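Local structure of SAP-like pentraxin (Limulus polyphemus, 3FLT) at residues I9-T14 against E157-E162; I50-T55 against G143-K148; D59-T64 against H132-G137. The protein probably recognises phosphorylated ligands such as phosphoethanolamine through two calcium ions held by each subunit of a disc-shaped pentraxin assembly. All coordinates share one frame; numbering follows the deposited sequence.

Contact 1 of 3, residues I9-T14 against E157-E162; sequences ISFPGT and ESWSGE. With CA (calcium ion), chain D; OPE (phosphoric acid mono-(2-amino-ethyl) ester), chain F.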
loop_
_atom_site.group_PDB
_atom_site.type_symbol
_atom_site.label_atom_id
_atom_site.label_comp_id
_atom_site.label_asym_id
_atom_site.label_seq_id
_atom_site.Cartn_x
_atom_site.Cartn_y
_atom_site.Cartn_z
ATOM N N ILE A 9 -34.144 -8.904 -30.086
ATOM C CA ILE A 9 -35.499 -9.234 -30.485
ATOM C C ILE A 9 -35.415 -10.004 -31.797
ATOM O O ILE A 9 -34.669 -9.631 -32.700
ATOM C CB ILE A 9 -36.354 -7.959 -30.702
ATOM C CG1 ILE A 9 -36.519 -7.214 -29.381
ATOM C CG2 ILE A 9 -37.717 -8.328 -31.283
ATOM C CD1 ILE A 9 -37.238 -8.012 -28.349
ATOM N N SER A 10 -36.155 -11.098 -31.897
ATOM C CA SER A 10 -36.156 -11.862 -33.134
ATOM C C SER A 10 -37.453 -11.571 -33.886
ATOM O O SER A 10 -38.543 -11.569 -33.304
ATOM C CB SER A 10 -36.040 -13.368 -32.860
ATOM O OG SER A 10 -34.769 -13.712 -32.325
ATOM N N PHE A 11 -37.314 -11.281 -35.175
ATOM C CA PHE A 11 -38.452 -11.015 -36.044
ATOM C C PHE A 11 -38.494 -12.265 -36.911
ATOM O O PHE A 11 -37.853 -12.334 -37.956
ATOM C CB PHE A 11 -38.191 -9.751 -36.856
ATOM C CG PHE A 11 -38.114 -8.512 -36.008
ATOM C CD1 PHE A 11 -39.276 -7.859 -35.602
ATOM C CD2 PHE A 11 -36.891 -8.040 -35.552
ATOM C CE1 PHE A 11 -39.226 -6.754 -34.748
ATOM C CE2 PHE A 11 -36.827 -6.935 -34.696
ATOM C CZ PHE A 11 -38.001 -6.291 -34.294
ATOM N N PRO A 12 -39.250 -13.277 -36.459
ATOM C CA PRO A 12 -39.475 -14.601 -37.046
ATOM C C PRO A 12 -39.721 -14.659 -38.538
ATOM O O PRO A 12 -39.060 -15.411 -39.244
ATOM C CB PRO A 12 -40.675 -15.132 -36.262
ATOM C CG PRO A 12 -40.610 -14.385 -34.966
ATOM C CD PRO A 12 -40.274 -13.006 -35.433
ATOM N N GLY A 13 -40.682 -13.880 -39.012
ATOM C CA GLY A 13 -41.007 -13.896 -40.424
ATOM C C GLY A 13 -42.403 -13.339 -40.556
ATOM O O GLY A 13 -43.215 -13.489 -39.636
ATOM N N THR A 14 -42.700 -12.709 -41.687
ATOM C CA THR A 14 -44.009 -12.095 -41.869
ATOM C C THR A 14 -44.912 -12.699 -42.929
ATOM O O THR A 14 -44.483 -13.001 -44.039
ATOM C CB THR A 14 -43.848 -10.591 -42.172
ATOM O OG1 THR A 14 -43.372 -9.922 -41.002
ATOM C CG2 THR A 14 -45.162 -9.974 -42.604
ATOM N N GLU A 157 -42.335 -5.948 -47.483
ATOM C CA GLU A 157 -41.531 -4.818 -47.020
ATOM C C GLU A 157 -41.040 -5.024 -45.586
ATOM O O GLU A 157 -40.363 -4.167 -45.019
ATOM C CB GLU A 157 -42.324 -3.512 -47.101
ATOM C CG GLU A 157 -42.901 -3.234 -48.479
ATOM C CD GLU A 157 -43.411 -1.812 -48.637
ATOM O OE1 GLU A 157 -44.255 -1.367 -47.836
ATOM O OE2 GLU A 157 -42.964 -1.129 -49.577
ATOM N N SER A 158 -41.377 -6.167 -45.001
ATOM C CA SER A 158 -40.962 -6.466 -43.637
ATOM C C SER A 158 -39.490 -6.879 -43.610
ATOM O O SER A 158 -38.888 -7.134 -44.647
ATOM C CB SER A 158 -41.815 -7.600 -43.084
ATOM O OG SER A 158 -41.560 -8.786 -43.816
ATOM N N TRP A 159 -38.915 -6.942 -42.415
ATOM C CA TRP A 159 -37.527 -7.334 -42.266
ATOM C C TRP A 159 -37.438 -8.402 -41.194
ATOM O O TRP A 159 -37.856 -8.184 -40.056
ATOM C CB TRP A 159 -36.682 -6.136 -41.857
ATOM C CG TRP A 159 -35.239 -6.470 -41.751
ATOM C CD1 TRP A 159 -34.312 -6.414 -42.748
ATOM C CD2 TRP A 159 -34.553 -6.950 -40.585
ATOM N NE1 TRP A 159 -33.087 -6.829 -42.278
ATOM C CE2 TRP A 159 -33.207 -7.163 -40.954
ATOM C CE3 TRP A 159 -34.944 -7.221 -39.268
ATOM C CZ2 TRP A 159 -32.249 -7.634 -40.053
ATOM C CZ3 TRP A 159 -33.994 -7.688 -38.373
ATOM C CH2 TRP A 159 -32.660 -7.890 -38.771
ATOM N N SER A 160 -36.907 -9.564 -41.558
ATOM C CA SER A 160 -36.771 -10.655 -40.602
ATOM C C SER A 160 -35.328 -10.862 -40.198
ATOM O O SER A 160 -34.421 -10.757 -41.021
ATOM C CB SER A 160 -37.326 -11.951 -41.179
ATOM O OG SER A 160 -38.724 -12.027 -40.974
ATOM N N GLY A 161 -35.123 -11.162 -38.924
ATOM C CA GLY A 161 -33.781 -11.370 -38.429
ATOM C C GLY A 161 -33.753 -11.047 -36.957
ATOM O O GLY A 161 -34.806 -10.944 -36.324
ATOM N N GLU A 162 -32.553 -10.891 -36.413
ATOM C CA GLU A 162 -32.404 -10.579 -35.004
ATOM C C GLU A 162 -31.791 -9.192 -34.894
ATOM O O GLU A 162 -30.967 -8.796 -35.726
ATOM C CB GLU A 162 -31.528 -11.632 -34.338
ATOM C CG GLU A 162 -31.908 -13.046 -34.758
ATOM C CD GLU A 162 -31.325 -14.106 -33.850
ATOM O OE1 GLU A 162 -30.169 -13.938 -33.414
ATOM O OE2 GLU A 162 -32.020 -15.113 -33.582
HETATM CA CA CA D . -45.658 0.227 -47.008
HETATM C CA OPE F . -42.707 2.447 -49.415
HETATM C CB OPE F . -41.358 2.508 -50.150
HETATM O O1 OPE F . -45.413 1.342 -48.999
HETATM O O2 OPE F . -44.974 3.682 -48.159
HETATM O O3 OPE F . -46.365 3.461 -50.235
HETATM O O4 OPE F . -43.770 2.976 -50.244
HETATM N N OPE F . -40.913 1.115 -50.488
HETATM P P OPE F . -45.130 2.877 -49.385
#

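Contact 2 of 3, residues I50-T55 against G143-K148; sequences IFSCAT and GQEQDK. With CA (calcium ion), chain C; CA (calcium ion), chain D; OPE (phosphoric acid mono-(2-amino-ethyl) ester), chain F.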
loop_
_atom_site.group_PDB
_atom_site.type_symbol
_atom_site.label_atom_id
_atom_site.label_comp_id
_atom_site.label_asym_id
_atom_site.label_seq_id
_atom_site.Cartn_x
_atom_site.Cartn_y
_atom_site.Cartn_z
ATOM N N ILE A 50 -36.106 -1.756 -41.669
ATOM C CA ILE A 50 -35.778 -1.971 -40.264
ATOM C C ILE A 50 -36.365 -0.920 -39.338
ATOM O O ILE A 50 -37.137 -1.257 -38.432
ATOM C CB ILE A 50 -34.254 -2.023 -40.073
ATOM C CG1 ILE A 50 -33.667 -3.096 -41.000
ATOM C CG2 ILE A 50 -33.920 -2.311 -38.609
ATOM C CD1 ILE A 50 -32.151 -3.136 -41.052
ATOM N N PHE A 51 -36.001 0.342 -39.576
ATOM C CA PHE A 51 -36.462 1.487 -38.782
ATOM C C PHE A 51 -37.432 2.325 -39.618
ATOM O O PHE A 51 -37.062 2.872 -40.664
ATOM C CB PHE A 51 -35.258 2.340 -38.372
ATOM C CG PHE A 51 -35.588 3.497 -37.460
ATOM C CD1 PHE A 51 -35.347 3.412 -36.094
ATOM C CD2 PHE A 51 -36.081 4.695 -37.974
ATOM C CE1 PHE A 51 -35.584 4.502 -35.255
ATOM C CE2 PHE A 51 -36.319 5.789 -37.142
ATOM C CZ PHE A 51 -36.067 5.689 -35.778
ATOM N N SER A 52 -38.673 2.426 -39.151
ATOM C CA SER A 52 -39.716 3.175 -39.850
ATOM C C SER A 52 -40.299 4.269 -38.963
ATOM O O SER A 52 -40.750 4.003 -37.849
ATOM C CB SER A 52 -40.841 2.222 -40.277
ATOM O OG SER A 52 -42.011 2.924 -40.653
ATOM N N CYS A 53 -40.297 5.496 -39.462
ATOM C CA CYS A 53 -40.829 6.625 -38.712
ATOM C C CYS A 53 -41.921 7.326 -39.514
ATOM O O CYS A 53 -41.711 7.722 -40.666
ATOM C CB CYS A 53 -39.709 7.611 -38.381
ATOM S SG CYS A 53 -40.257 9.028 -37.425
ATOM N N ALA A 54 -43.083 7.493 -38.896
ATOM C CA ALA A 54 -44.210 8.119 -39.567
ATOM C C ALA A 54 -44.983 9.112 -38.718
ATOM O O ALA A 54 -45.075 8.976 -37.499
ATOM C CB ALA A 54 -45.169 7.042 -40.066
ATOM N N THR A 55 -45.537 10.117 -39.384
ATOM C CA THR A 55 -46.369 11.126 -38.739
ATOM C C THR A 55 -47.684 11.076 -39.505
ATOM O O THR A 55 -47.756 10.465 -40.573
ATOM C CB THR A 55 -45.758 12.546 -38.831
ATOM O OG1 THR A 55 -45.439 12.851 -40.194
ATOM C CG2 THR A 55 -44.495 12.640 -37.979
ATOM N N GLY A 143 -38.980 -3.427 -37.812
ATOM C CA GLY A 143 -39.335 -4.675 -38.456
ATOM C C GLY A 143 -40.422 -4.619 -39.512
ATOM O O GLY A 143 -40.572 -5.568 -40.282
ATOM N N GLN A 144 -41.178 -3.525 -39.559
ATOM C CA GLN A 144 -42.265 -3.370 -40.529
ATOM C C GLN A 144 -42.272 -1.951 -41.064
ATOM O O GLN A 144 -41.790 -1.045 -40.401
ATOM C CB GLN A 144 -43.608 -3.652 -39.865
ATOM C CG GLN A 144 -43.804 -5.066 -39.372
ATOM C CD GLN A 144 -43.786 -6.084 -40.487
ATOM O OE1 GLN A 144 -44.203 -5.805 -41.615
ATOM N NE2 GLN A 144 -43.317 -7.282 -40.177
ATOM N N GLU A 145 -42.827 -1.754 -42.257
ATOM C CA GLU A 145 -42.887 -0.421 -42.877
ATOM C C GLU A 145 -44.306 0.144 -42.764
ATOM O O GLU A 145 -45.252 -0.395 -43.341
ATOM C CB GLU A 145 -42.468 -0.516 -44.348
ATOM C CG GLU A 145 -41.965 0.778 -44.968
ATOM C CD GLU A 145 -43.054 1.821 -45.166
ATOM O OE1 GLU A 145 -44.080 1.494 -45.799
ATOM O OE2 GLU A 145 -42.878 2.973 -44.699
ATOM N N GLN A 146 -44.447 1.234 -42.020
ATOM C CA GLN A 146 -45.751 1.856 -41.806
ATOM C C GLN A 146 -46.320 2.599 -43.004
ATOM O O GLN A 146 -45.609 3.332 -43.685
ATOM C CB GLN A 146 -45.685 2.862 -40.655
ATOM C CG GLN A 146 -45.177 2.326 -39.345
ATOM C CD GLN A 146 -44.937 3.439 -38.343
ATOM O OE1 GLN A 146 -45.866 3.936 -37.704
ATOM N NE2 GLN A 146 -43.683 3.853 -38.220
ATOM N N ASP A 147 -47.610 2.411 -43.254
ATOM C CA ASP A 147 -48.292 3.134 -44.321
ATOM C C ASP A 147 -49.346 3.938 -43.577
ATOM O O ASP A 147 -50.149 4.650 -44.163
ATOM C CB ASP A 147 -48.964 2.185 -45.313
ATOM C CG ASP A 147 -47.978 1.541 -46.251
ATOM O OD1 ASP A 147 -47.079 2.246 -46.737
ATOM O OD2 ASP A 147 -48.100 0.329 -46.510
ATOM N N LYS A 148 -49.300 3.808 -42.259
ATOM C CA LYS A 148 -50.213 4.467 -41.345
ATOM C C LYS A 148 -49.561 4.412 -39.959
ATOM O O LYS A 148 -48.785 3.498 -39.673
ATOM C CB LYS A 148 -51.536 3.718 -41.341
ATOM C CG LYS A 148 -52.493 4.187 -40.300
ATOM C CD LYS A 148 -53.766 3.392 -40.379
ATOM C CE LYS A 148 -53.523 1.926 -40.128
ATOM N NZ LYS A 148 -54.820 1.213 -39.980
HETATM CA CA CA C . -45.058 3.738 -45.704
HETATM CA CA CA D . -45.658 0.227 -47.008
HETATM C CA OPE F . -42.707 2.447 -49.415
HETATM C CB OPE F . -41.358 2.508 -50.150
HETATM O O1 OPE F . -45.413 1.342 -48.999
HETATM O O2 OPE F . -44.974 3.682 -48.159
HETATM O O3 OPE F . -46.365 3.461 -50.235
HETATM O O4 OPE F . -43.770 2.976 -50.244
HETATM N N OPE F . -40.913 1.115 -50.488
HETATM P P OPE F . -45.130 2.877 -49.385
#

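Contact 3 of 3, residues D59-T64 against H132-G137; sequences DNQFIT and HQISAG. With CA (calcium ion), chain C; OPE (phosphoric acid mono-(2-amino-ethyl) ester), chain F.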
loop_
_atom_site.group_PDB
_atom_site.type_symbol
_atom_site.label_atom_id
_atom_site.label_comp_id
_atom_site.label_asym_id
_atom_site.label_seq_id
_atom_site.Cartn_x
_atom_site.Cartn_y
_atom_site.Cartn_z
ATOM N N ASP A 59 -46.268 9.217 -43.776
ATOM C CA ASP A 59 -45.948 7.891 -43.262
ATOM C C ASP A 59 -44.510 7.472 -43.595
ATOM O O ASP A 59 -43.984 6.517 -43.023
ATOM C CB ASP A 59 -46.953 6.864 -43.816
ATOM C CG ASP A 59 -46.950 6.799 -45.340
ATOM O OD1 ASP A 59 -47.217 7.839 -45.992
ATOM O OD2 ASP A 59 -46.680 5.705 -45.886
ATOM N N ASN A 60 -43.877 8.186 -44.519
ATOM C CA ASN A 60 -42.507 7.879 -44.903
ATOM C C ASN A 60 -41.570 9.025 -44.518
ATOM O O ASN A 60 -40.864 9.571 -45.368
ATOM C CB ASN A 60 -42.403 7.635 -46.413
ATOM C CG ASN A 60 -43.103 6.364 -46.858
ATOM O OD1 ASN A 60 -43.946 5.823 -46.147
ATOM N ND2 ASN A 60 -42.768 5.891 -48.055
ATOM N N GLN A 61 -41.570 9.393 -43.240
ATOM C CA GLN A 61 -40.706 10.466 -42.768
ATOM C C GLN A 61 -39.248 10.028 -42.838
ATOM O O GLN A 61 -38.384 10.744 -43.355
ATOM C CB GLN A 61 -41.049 10.831 -41.318
ATOM C CG GLN A 61 -42.251 11.750 -41.150
ATOM C CD GLN A 61 -41.921 13.216 -41.411
ATOM O OE1 GLN A 61 -40.953 13.541 -42.105
ATOM N NE2 GLN A 61 -42.739 14.109 -40.863
ATOM N N PHE A 62 -38.982 8.834 -42.316
ATOM C CA PHE A 62 -37.625 8.309 -42.281
ATOM C C PHE A 62 -37.699 6.785 -42.214
ATOM O O PHE A 62 -38.303 6.238 -41.296
ATOM C CB PHE A 62 -36.915 8.888 -41.049
ATOM C CG PHE A 62 -35.432 8.631 -41.007
ATOM C CD1 PHE A 62 -34.931 7.404 -40.574
ATOM C CD2 PHE A 62 -34.532 9.634 -41.366
ATOM C CE1 PHE A 62 -33.556 7.184 -40.496
ATOM C CE2 PHE A 62 -33.153 9.420 -41.289
ATOM C CZ PHE A 62 -32.667 8.194 -40.852
ATOM N N ILE A 63 -37.093 6.111 -43.192
ATOM C CA ILE A 63 -37.110 4.648 -43.248
ATOM C C ILE A 63 -35.775 4.054 -43.672
ATOM O O ILE A 63 -35.265 4.383 -44.727
ATOM C CB ILE A 63 -38.142 4.132 -44.265
ATOM C CG1 ILE A 63 -39.136 5.243 -44.630
ATOM C CG2 ILE A 63 -38.855 2.913 -43.697
ATOM C CD1 ILE A 63 -40.106 4.866 -45.752
ATOM N N THR A 64 -35.211 3.168 -42.858
ATOM C CA THR A 64 -33.946 2.532 -43.218
ATOM C C THR A 64 -34.253 1.134 -43.747
ATOM O O THR A 64 -35.271 0.535 -43.399
ATOM C CB THR A 64 -32.965 2.435 -42.013
ATOM O OG1 THR A 64 -33.527 1.614 -40.982
ATOM C CG2 THR A 64 -32.678 3.823 -41.451
ATOM N N HIS A 132 -35.181 19.236 -45.512
ATOM C CA HIS A 132 -36.324 18.647 -44.823
ATOM C C HIS A 132 -36.134 18.525 -43.316
ATOM O O HIS A 132 -35.032 18.283 -42.819
ATOM C CB HIS A 132 -36.643 17.255 -45.387
ATOM C CG HIS A 132 -37.758 16.546 -44.671
ATOM N ND1 HIS A 132 -39.045 17.040 -44.616
ATOM C CD2 HIS A 132 -37.779 15.374 -43.990
ATOM C CE1 HIS A 132 -39.809 16.203 -43.935
ATOM N NE2 HIS A 132 -39.066 15.184 -43.544
ATOM N N GLN A 133 -37.230 18.696 -42.593
ATOM C CA GLN A 133 -37.225 18.567 -41.150
ATOM C C GLN A 133 -38.359 17.636 -40.802
ATOM O O GLN A 133 -39.507 17.887 -41.166
ATOM C CB GLN A 133 -37.492 19.895 -40.465
ATOM C CG GLN A 133 -36.393 20.904 -40.549
ATOM C CD GLN A 133 -36.690 22.076 -39.638
ATOM O OE1 GLN A 133 -36.947 21.884 -38.436
ATOM N NE2 GLN A 133 -36.668 23.293 -40.191
ATOM N N ILE A 134 -38.047 16.558 -40.104
ATOM C CA ILE A 134 -39.085 15.628 -39.712
ATOM C C ILE A 134 -39.968 16.328 -38.682
ATOM O O ILE A 134 -39.469 16.869 -37.692
ATOM C CB ILE A 134 -38.475 14.356 -39.110
ATOM C CG1 ILE A 134 -37.589 13.669 -40.154
ATOM C CG2 ILE A 134 -39.577 13.426 -38.651
ATOM C CD1 ILE A 134 -36.982 12.385 -39.680
ATOM N N SER A 135 -41.275 16.335 -38.929
ATOM C CA SER A 135 -42.226 16.983 -38.027
ATOM C C SER A 135 -42.280 16.260 -36.696
ATOM O O SER A 135 -42.084 15.052 -36.621
ATOM C CB SER A 135 -43.634 16.984 -38.621
ATOM O OG SER A 135 -43.593 17.118 -40.026
ATOM N N ALA A 136 -42.564 17.013 -35.644
ATOM C CA ALA A 136 -42.667 16.457 -34.310
ATOM C C ALA A 136 -43.734 15.354 -34.254
ATOM O O ALA A 136 -44.702 15.385 -35.013
ATOM C CB ALA A 136 -43.016 17.559 -33.342
ATOM N N GLY A 137 -43.535 14.375 -33.368
ATOM C CA GLY A 137 -44.504 13.308 -33.201
ATOM C C GLY A 137 -44.379 12.044 -34.027
ATOM O O GLY A 137 -45.348 11.293 -34.156
HETATM CA CA CA C . -45.058 3.738 -45.704
HETATM C CA OPE F . -42.707 2.447 -49.415
HETATM C CB OPE F . -41.358 2.508 -50.150
HETATM O O1 OPE F . -45.413 1.342 -48.999
HETATM O O2 OPE F . -44.974 3.682 -48.159
HETATM O O3 OPE F . -46.365 3.461 -50.235
HETATM O O4 OPE F . -43.770 2.976 -50.244
HETATM N N OPE F . -40.913 1.115 -50.488
HETATM P P OPE F . -45.130 2.877 -49.385
#

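Contact 1 of 3, residues I9-T14 against E157-E162
The rings of Phe11 and Trp159 meet with Phe11 CD2 at the edge of the indole, near its plane and 4.1 Å from Trp159 CZ3, and the two side chains cross at about a right angle. On one face of the phenyl lies Ile9 CG2, set toward the rim; Gly161 O stands near the plane at the phenyl edge, and Glu162 O occupies an in-plane position at the indole edge. Trp159 reaches Phe11 because its CG is anti to the backbone N (chi1 -177°). Gly161 suits the place beside it: its backbone angles are those of glycine, and a CB would run into Trp159 CH2.

This is the antiparallel joining of strands 7-11 and 161-169 in one sheet of the pentraxin beta sandwich. Phe11 and Gly161 form the hydrogen-bonded pair, Phe11 N to Gly161 O at 2.8 Å and nearly straight (172°), with Gly161 N returning to Phe11 O at 3.1 Å. Ser160 OG adds a weak bond to Phe11 O, 3.2 Å. At the neighbouring non-hydrogen-bonded pair, Ser10 OG gives a weak bond to Glu162 OE2 (3.3 Å), while Lys41 and Lys8 form salt bridges with OE1. Beyond the strands, Thr14 packs against Ser158, whose hydroxyl bonds Glu155 O. Next along, Glu157 splits its carboxylate, OE1 binding a calcium ion at 2.3 Å and OE2 accepting the phosphoethanolamine amine N at 3.2 Å.

Contact 2 of 3, residues I50-T55 against G143-K148
Ser52 OG accepts two N-H groups of Gln146: the side-chain NE2 at 3.1 Å, from whose amide plane the hydroxyl oxygen is tilted by 17°, and the backbone N at 3.3 Å, almost straight (169°). A small hydroxyl suits this spot, and with OG anti to the backbone N (chi1 165°) it points into the loop. The amide carbon of Gln146 also rests on the methyl of Ala54, and its OE1 takes the N-H of Gly150, so strand and loop both hold the side chain. With an alanine in place of Gln146, Ser52 OG and the Gly150 N-H would probably lose their side-chain partner and a gap would open beside Ala54, leaving the calcium loop less firmly fixed.

Two residues earlier on strand 48-55, Ile50 O accepts Gly143 N at 2.9 Å and ties down the start of the loop. The backbone fixed in this way presents Gln146 O to one calcium ion at 2.1 Å. Glu145 grips that ion with both oxygens and shares OE1 with the second ion, 2.4 Å away; Asp147 OD1 likewise bridges the two. Asp59 and Asn60 complete the first site, Glu154 and Glu157 the second, and the phosphate bridges the two ions, O2 on the first and O1 on the second: the double-calcium ligand site characteristic of pentraxins.

Contact 3 of 3, residues D59-T64 against H132-G137
A classic beta bulge, in which Gln61 and Phe62 both face Cys53, marks the corner of strand 60-68, and here the side chains of these two residues meet His132, Ile134 and Ser135 of the loop that precedes strand 139-142. Gln61 carries most of the contact. Its chain bends at chi2 (-80°), laying the aliphatic part along Ile134, with CD 3.6 Å from Ile134 CG2; the two side chains slide past each other in opposite directions. The amide at the end sits between the rim of the His132 imidazole and the hydroxyl of Ser135. It comes to the edge of the imidazole, near the ring plane, and the two flat groups are turned 34° apart. A glutamine suits the place because it offers methylene groups to the isoleucine and a polar end to the histidine and serine. One face of the imidazole has Ile134 N above it, displaced toward the rim, and the ring also touches Val80 and Asn81.

The bulge lies near the start of strand 60-68, an inner strand of the seven-strand sheet of the pentraxin sandwich, and apolar packing continues inward from it. Ile134 CD1 lies 3.8 Å from Phe62 CB, the two side chains crossing obliquely. Beyond, Ile134 touches Trp106 of the other sheet, and Phe62 lies against Phe51 and Leu78, so a branched aliphatic residue here joins loop and sheet interior.

Just before the bulge the same segment turns to calcium chemistry. Asp59 OD2 binds the ion at 2.6 Å and Asn60 OD1 at 2.4 Å. An amide suits Asn60 because it can do two jobs: while OD1 holds the metal, ND2 donates to phosphate O2 of phosphoethanolamine at 3.1 Å (144°) and also to Gln79 OE1.

The six segments run in symmetrical order along the chain: contact 1 brings together the outermost pair, contact 2 the next and contact 3 the innermost. Contact 1 belongs to the eight-strand sheet, whereas contacts 2 and 3 lie at neighbouring strands 48-55 and 60-68 of the seven-strand sheet, about 10 Å apart centre to centre. The centre of contact 1 is about 14 Å from that of contact 2, which it meets through Thr14 OG1 and Gln144 NE2, a probable hydrogen bond of 2.8 Å, and about 22 Å from that of contact 3, which it does not touch. All three reach phosphoethanolamine, so chain regions distant in sequence together build one calcium-dependent ligand site on the sandwich.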